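Local coordinates for protein putative glycosidase ph117-related (Bacteroides thetaiotaomicron, PDB 5A7V) that probably cleaves mannose-containing glycans as a glycosidase or phosphorylase of family GH130, and binds mannose units in its pocket, at residues K291-A294 and S295-D298; V353-D357 and K358-Y362. All blocks are in the same frame, centred on the assembly; numbering follows the deposited sequence.

Contact 1 (K291-A294 and S295-D298); sequences KNSA and SRGD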
loop_
_atom_site.group_PDB
_atom_site.type_symbol
_atom_site.label_atom_id
_atom_site.label_comp_id
_atom_site.label_asym_id
_atom_site.label_seq_id
_atom_site.Cartn_x
_atom_site.Cartn_y
_atom_site.Cartn_z
ATOM N N LYS A 291 5.995 10.287 -5.484
ATOM C CA LYS A 291 6.135 11.558 -4.746
ATOM C C LYS A 291 6.754 12.583 -5.718
ATOM O O LYS A 291 7.774 12.331 -6.368
ATOM C CB LYS A 291 7.022 11.419 -3.503
ATOM C CG LYS A 291 7.170 12.719 -2.749
ATOM C CD LYS A 291 8.007 12.573 -1.471
ATOM C CE LYS A 291 8.132 13.922 -0.764
ATOM N NZ LYS A 291 8.853 13.785 0.516
ATOM N N ASN A 292 6.094 13.740 -5.812
ATOM C CA ASN A 292 6.510 14.802 -6.740
ATOM C C ASN A 292 7.633 15.666 -6.145
ATOM O O ASN A 292 7.463 16.328 -5.117
ATOM C CB ASN A 292 5.297 15.649 -7.088
ATOM C CG ASN A 292 5.545 16.573 -8.278
ATOM O OD1 ASN A 292 6.221 16.205 -9.234
ATOM N ND2 ASN A 292 4.928 17.774 -8.232
ATOM N N SER A 293 8.795 15.650 -6.782
ATOM C CA SER A 293 9.911 16.475 -6.375
ATOM C C SER A 293 9.681 17.967 -6.652
ATOM O O SER A 293 9.309 18.329 -7.776
ATOM C CB SER A 293 11.168 16.050 -7.181
ATOM O OG SER A 293 12.257 16.950 -6.958
ATOM N N ALA A 294 9.857 18.797 -5.633
ATOM C CA ALA A 294 9.730 20.268 -5.865
ATOM C C ALA A 294 10.706 20.733 -6.934
ATOM O O ALA A 294 10.401 21.671 -7.691
ATOM C CB ALA A 294 9.994 20.981 -4.550
ATOM N N SER A 295 11.907 20.150 -6.943
ATOM C CA SER A 295 12.975 20.609 -7.823
ATOM C C SER A 295 12.985 19.968 -9.199
ATOM O O SER A 295 13.282 20.627 -10.211
ATOM C CB SER A 295 14.310 20.433 -7.138
ATOM O OG SER A 295 14.465 19.134 -6.698
ATOM N N ARG A 296 12.651 18.665 -9.252
ATOM C CA ARG A 296 12.839 17.861 -10.455
ATOM C C ARG A 296 11.562 17.317 -11.053
ATOM O O ARG A 296 11.615 16.543 -12.015
ATOM C CB ARG A 296 13.839 16.696 -10.186
ATOM C CG ARG A 296 15.185 17.230 -9.640
ATOM C CD ARG A 296 16.254 16.214 -9.592
ATOM N NE ARG A 296 16.737 15.967 -10.935
ATOM C CZ ARG A 296 17.846 16.483 -11.498
ATOM N NH1 ARG A 296 18.600 17.431 -10.908
ATOM N NH2 ARG A 296 18.174 16.030 -12.703
ATOM N N GLY A 297 10.419 17.662 -10.455
ATOM C CA GLY A 297 9.151 17.043 -10.787
ATOM C C GLY A 297 8.317 17.727 -11.825
ATOM O O GLY A 297 8.856 18.380 -12.755
ATOM N N ASP A 298 7.003 17.577 -11.700
ATOM C CA ASP A 298 6.051 18.173 -12.635
ATOM C C ASP A 298 5.369 19.315 -11.916
ATOM O O ASP A 298 4.578 19.128 -11.010
ATOM C CB ASP A 298 5.031 17.092 -13.050
ATOM C CG ASP A 298 4.079 17.516 -14.125
ATOM O OD1 ASP A 298 3.812 18.739 -14.251
ATOM O OD2 ASP A 298 3.579 16.649 -14.879
#
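The amide of Asn-292 lies against the backbone of Asp-298 and is bonded to it twice. Asn-292 OD1 takes the amide hydrogen of Asp-298 N on a lone pair, in the carbonyl plane, over 2.9 Å and almost straight at 168°. On the other branch, Asn-292 ND2 gives a hydrogen to Asp-298 O at 3.1 Å; this donor stands well above the plane of the acceptor carbonyl. The two bonds fix the rotation of the carboxamide, and ND2 also donates to Thr-302 O. Asn-292 OD1 meets Gly-297 CA at 3.4 Å as well, so the glycine backbone runs close beside the amide. Ser-293 comes next, its OG anti to the backbone N (chi1 172°), a torsion that carries the hydroxyl over the following turn. There Ser-293 OG accepts a hydrogen bond from Arg-296 N at 2.9 Å and a weak one from Ser-295 N, while Ser-295 OG stands 3.1 Å from Ser-293 OG. A weak bond from Gly-297 N to Ser-293 O, 3.0 Å long, closes the same turn. Ala-294 and Ser-295 form its exposed bend. The guanidinium of Arg-296 pairs with Asp-263, and the carboxylate of Asp-298 with Arg-300. Hydroxyl to the amide three residues on, carbonyl weakly to that four on: this is the pattern of an ST motif, here in the loop between strands 283-291 and 306-314.

Contact 2 (V353-D357 and K358-Y362); sequences VYYKD and KWYLY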
loop_
_atom_site.group_PDB
_atom_site.type_symbol
_atom_site.label_atom_id
_atom_site.label_comp_id
_atom_site.label_asym_id
_atom_site.label_seq_id
_atom_site.Cartn_x
_atom_site.Cartn_y
_atom_site.Cartn_z
ATOM N N VAL A 353 -9.491 -4.884 -3.551
ATOM C CA VAL A 353 -10.290 -6.136 -3.464
ATOM C C VAL A 353 -11.126 -6.239 -4.730
ATOM O O VAL A 353 -11.803 -5.290 -5.108
ATOM C CB VAL A 353 -11.201 -6.211 -2.214
ATOM C CG1 VAL A 353 -11.708 -7.644 -2.021
ATOM C CG2 VAL A 353 -10.491 -5.758 -0.958
ATOM N N TYR A 354 -11.098 -7.413 -5.369
ATOM C CA TYR A 354 -11.992 -7.739 -6.470
ATOM C C TYR A 354 -13.223 -8.348 -5.820
ATOM O O TYR A 354 -13.129 -9.443 -5.228
ATOM C CB TYR A 354 -11.321 -8.699 -7.468
ATOM C CG TYR A 354 -12.168 -8.947 -8.689
ATOM C CD1 TYR A 354 -12.553 -7.903 -9.525
ATOM C CD2 TYR A 354 -12.581 -10.230 -9.038
ATOM C CE1 TYR A 354 -13.331 -8.121 -10.650
ATOM C CE2 TYR A 354 -13.369 -10.468 -10.157
ATOM C CZ TYR A 354 -13.757 -9.415 -10.966
ATOM O OH TYR A 354 -14.544 -9.673 -12.042
ATOM N N TYR A 355 -14.340 -7.652 -5.887
ATOM C CA TYR A 355 -15.521 -7.966 -5.105
ATOM C C TYR A 355 -16.750 -7.540 -5.864
ATOM O O TYR A 355 -16.757 -6.435 -6.419
ATOM C CB TYR A 355 -15.447 -7.234 -3.765
ATOM C CG TYR A 355 -16.542 -7.523 -2.748
ATOM C CD1 TYR A 355 -16.635 -8.756 -2.151
ATOM C CD2 TYR A 355 -17.406 -6.531 -2.316
ATOM C CE1 TYR A 355 -17.591 -9.023 -1.175
ATOM C CE2 TYR A 355 -18.335 -6.767 -1.314
ATOM C CZ TYR A 355 -18.440 -8.021 -0.758
ATOM O OH TYR A 355 -19.358 -8.249 0.220
ATOM N N LYS A 356 -17.776 -8.391 -5.938
ATOM C CA LYS A 356 -18.969 -8.040 -6.723
ATOM C C LYS A 356 -18.628 -7.598 -8.163
ATOM O O LYS A 356 -19.253 -6.692 -8.729
ATOM C CB LYS A 356 -19.810 -6.987 -5.985
ATOM C CG LYS A 356 -20.284 -7.492 -4.640
ATOM C CD LYS A 356 -21.189 -6.479 -3.963
ATOM C CE LYS A 356 -21.791 -7.053 -2.687
ATOM N NZ LYS A 356 -22.700 -6.079 -1.985
ATOM N N ASP A 357 -17.603 -8.236 -8.736
ATOM C CA ASP A 357 -17.131 -7.963 -10.107
ATOM C C ASP A 357 -16.578 -6.548 -10.320
ATOM O O ASP A 357 -16.482 -6.118 -11.473
ATOM C CB ASP A 357 -18.196 -8.338 -11.150
ATOM C CG ASP A 357 -18.510 -9.818 -11.183
ATOM O OD1 ASP A 357 -17.823 -10.660 -10.596
ATOM O OD2 ASP A 357 -19.454 -10.146 -11.884
ATOM N N LYS A 358 -16.161 -5.913 -9.230
ATOM C CA LYS A 358 -15.559 -4.579 -9.320
ATOM C C LYS A 358 -14.279 -4.550 -8.515
ATOM O O LYS A 358 -14.020 -5.401 -7.643
ATOM C CB LYS A 358 -16.552 -3.513 -8.808
ATOM C CG LYS A 358 -17.861 -3.492 -9.577
ATOM C CD LYS A 358 -18.886 -2.518 -9.048
ATOM C CE LYS A 358 -20.266 -2.930 -9.472
ATOM N NZ LYS A 358 -20.747 -4.137 -8.679
ATOM N N TRP A 359 -13.448 -3.542 -8.751
ATOM C CA TRP A 359 -12.236 -3.344 -8.018
ATOM C C TRP A 359 -12.381 -2.219 -7.005
ATOM O O TRP A 359 -12.550 -1.032 -7.381
ATOM C CB TRP A 359 -11.068 -3.043 -8.940
ATOM C CG TRP A 359 -10.567 -4.253 -9.731
ATOM C CD1 TRP A 359 -10.790 -4.562 -11.050
ATOM C CD2 TRP A 359 -9.716 -5.295 -9.205
ATOM N NE1 TRP A 359 -10.114 -5.726 -11.367
ATOM C CE2 TRP A 359 -9.433 -6.179 -10.262
ATOM C CE3 TRP A 359 -9.109 -5.511 -7.962
ATOM C CZ2 TRP A 359 -8.572 -7.269 -10.105
ATOM C CZ3 TRP A 359 -8.288 -6.607 -7.793
ATOM C CH2 TRP A 359 -8.029 -7.485 -8.863
ATOM N N TYR A 360 -12.277 -2.543 -5.722
ATOM C CA TYR A 360 -12.352 -1.607 -4.607
ATOM C C TYR A 360 -10.945 -1.255 -4.162
ATOM O O TYR A 360 -10.169 -2.124 -3.805
ATOM C CB TYR A 360 -13.139 -2.215 -3.442
ATOM C CG TYR A 360 -14.613 -2.396 -3.719
ATOM C CD1 TYR A 360 -15.084 -3.398 -4.560
ATOM C CD2 TYR A 360 -15.569 -1.602 -3.102
ATOM C CE1 TYR A 360 -16.447 -3.528 -4.825
ATOM C CE2 TYR A 360 -16.920 -1.774 -3.338
ATOM C CZ TYR A 360 -17.365 -2.731 -4.206
ATOM O OH TYR A 360 -18.736 -2.891 -4.452
ATOM N N LEU A 361 -10.600 0.042 -4.241
ATOM C CA LEU A 361 -9.278 0.577 -3.896
ATOM C C LEU A 361 -9.341 1.268 -2.556
ATOM O O LEU A 361 -10.264 2.089 -2.347
ATOM C CB LEU A 361 -8.893 1.583 -4.988
ATOM C CG LEU A 361 -7.512 2.232 -4.871
ATOM C CD1 LEU A 361 -6.385 1.256 -5.062
ATOM C CD2 LEU A 361 -7.433 3.348 -5.888
ATOM N N TYR A 362 -8.384 0.983 -1.685
ATOM C CA TYR A 362 -8.299 1.573 -0.339
ATOM C C TYR A 362 -6.969 2.282 -0.199
ATOM O O TYR A 362 -5.922 1.749 -0.604
ATOM C CB TYR A 362 -8.482 0.489 0.765
ATOM C CG TYR A 362 -9.907 -0.046 0.722
ATOM C CD1 TYR A 362 -10.909 0.590 1.403
ATOM C CD2 TYR A 362 -10.242 -1.179 -0.018
ATOM C CE1 TYR A 362 -12.233 0.173 1.319
ATOM C CE2 TYR A 362 -11.557 -1.579 -0.128
ATOM C CZ TYR A 362 -12.561 -0.901 0.528
ATOM O OH TYR A 362 -13.873 -1.296 0.366
#
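Tyr-354 and Trp-359 meet on one face of a tight hairpin, with CB and CD1 of the tyrosine over the indole and its ring tilted against it. CB of Tyr-354 makes a CH-pi contact, sitting almost on the normal of the six-membered ring of Trp-359, 3.7 Å from its centroid. CD1 of Tyr-354 continues over the same indole, near the bond shared by its two rings, and approaches Trp-359 CE2 to 3.6 Å. The two aromatic planes are inclined at 43°, which is neither a parallel stack nor an edge-to-face pair. With CG anti to its backbone N, Tyr-354 turns its ring toward the hairpin turn, where CD1 also passes Lys-358 O. Phe-39 meets the indole edge-to-face.

Tyr-355 and Tyr-360 pair on the opposite face. The edge of Tyr-355 points to the face of Tyr-360 in an offset T-shaped arrangement, centroids 5.8 Å apart and planes at 72°. Tyr-360 in turn presents its own edge to the neighbouring strand, bringing Tyr-360 CE1 within 3.3 Å of Tyr-355 O. Beyond this pair, the hydroxyl of Tyr-355 lies in hydrogen-bonding range of both Ser-115 O and Gly-86 O, which must share its one proton, tying the hairpin to the adjacent sheet.

At the turn, the Lys-358 chain bends at its last torsion (chi4 74°) and delivers Lys-358 NZ to Lys-356 O at 3.0 Å, in the carbonyl plane. Reciprocal backbone bonds join Tyr-355 with Lys-358 and Val-353 with Tyr-360. Lys-356 and Asp-357 both have positive phi, the signature of a type I' turn. The whole is a two-residue beta hairpin joining antiparallel strands 347-355 and 358-365, within a blade of the five-bladed beta-propeller known from GH130 enzymes.

Contact 1 lies in the loop that follows strand 283-291, contact 2 in a hairpin of another sheet; they do not touch, their centres being 31 Å apart and their nearest atoms about 15 Å. Each nevertheless has one side chain at a similar remove from bound alpha-D-mannopyranose, about 12 Å for Asn-292 and about 13 Å for Tyr-362. Neither contact supplies a residue of the sugar pocket, but both are connected to it. Lys-291, at the start of contact 1, is backbone-bonded to the pocket residue Leu-270 and its side chain touches Tyr-342, another. The strands of contact 2 carry Phe-348 near the start of 347-355 and lead on to Asp-367 just after 358-365, both of which line the mannose site.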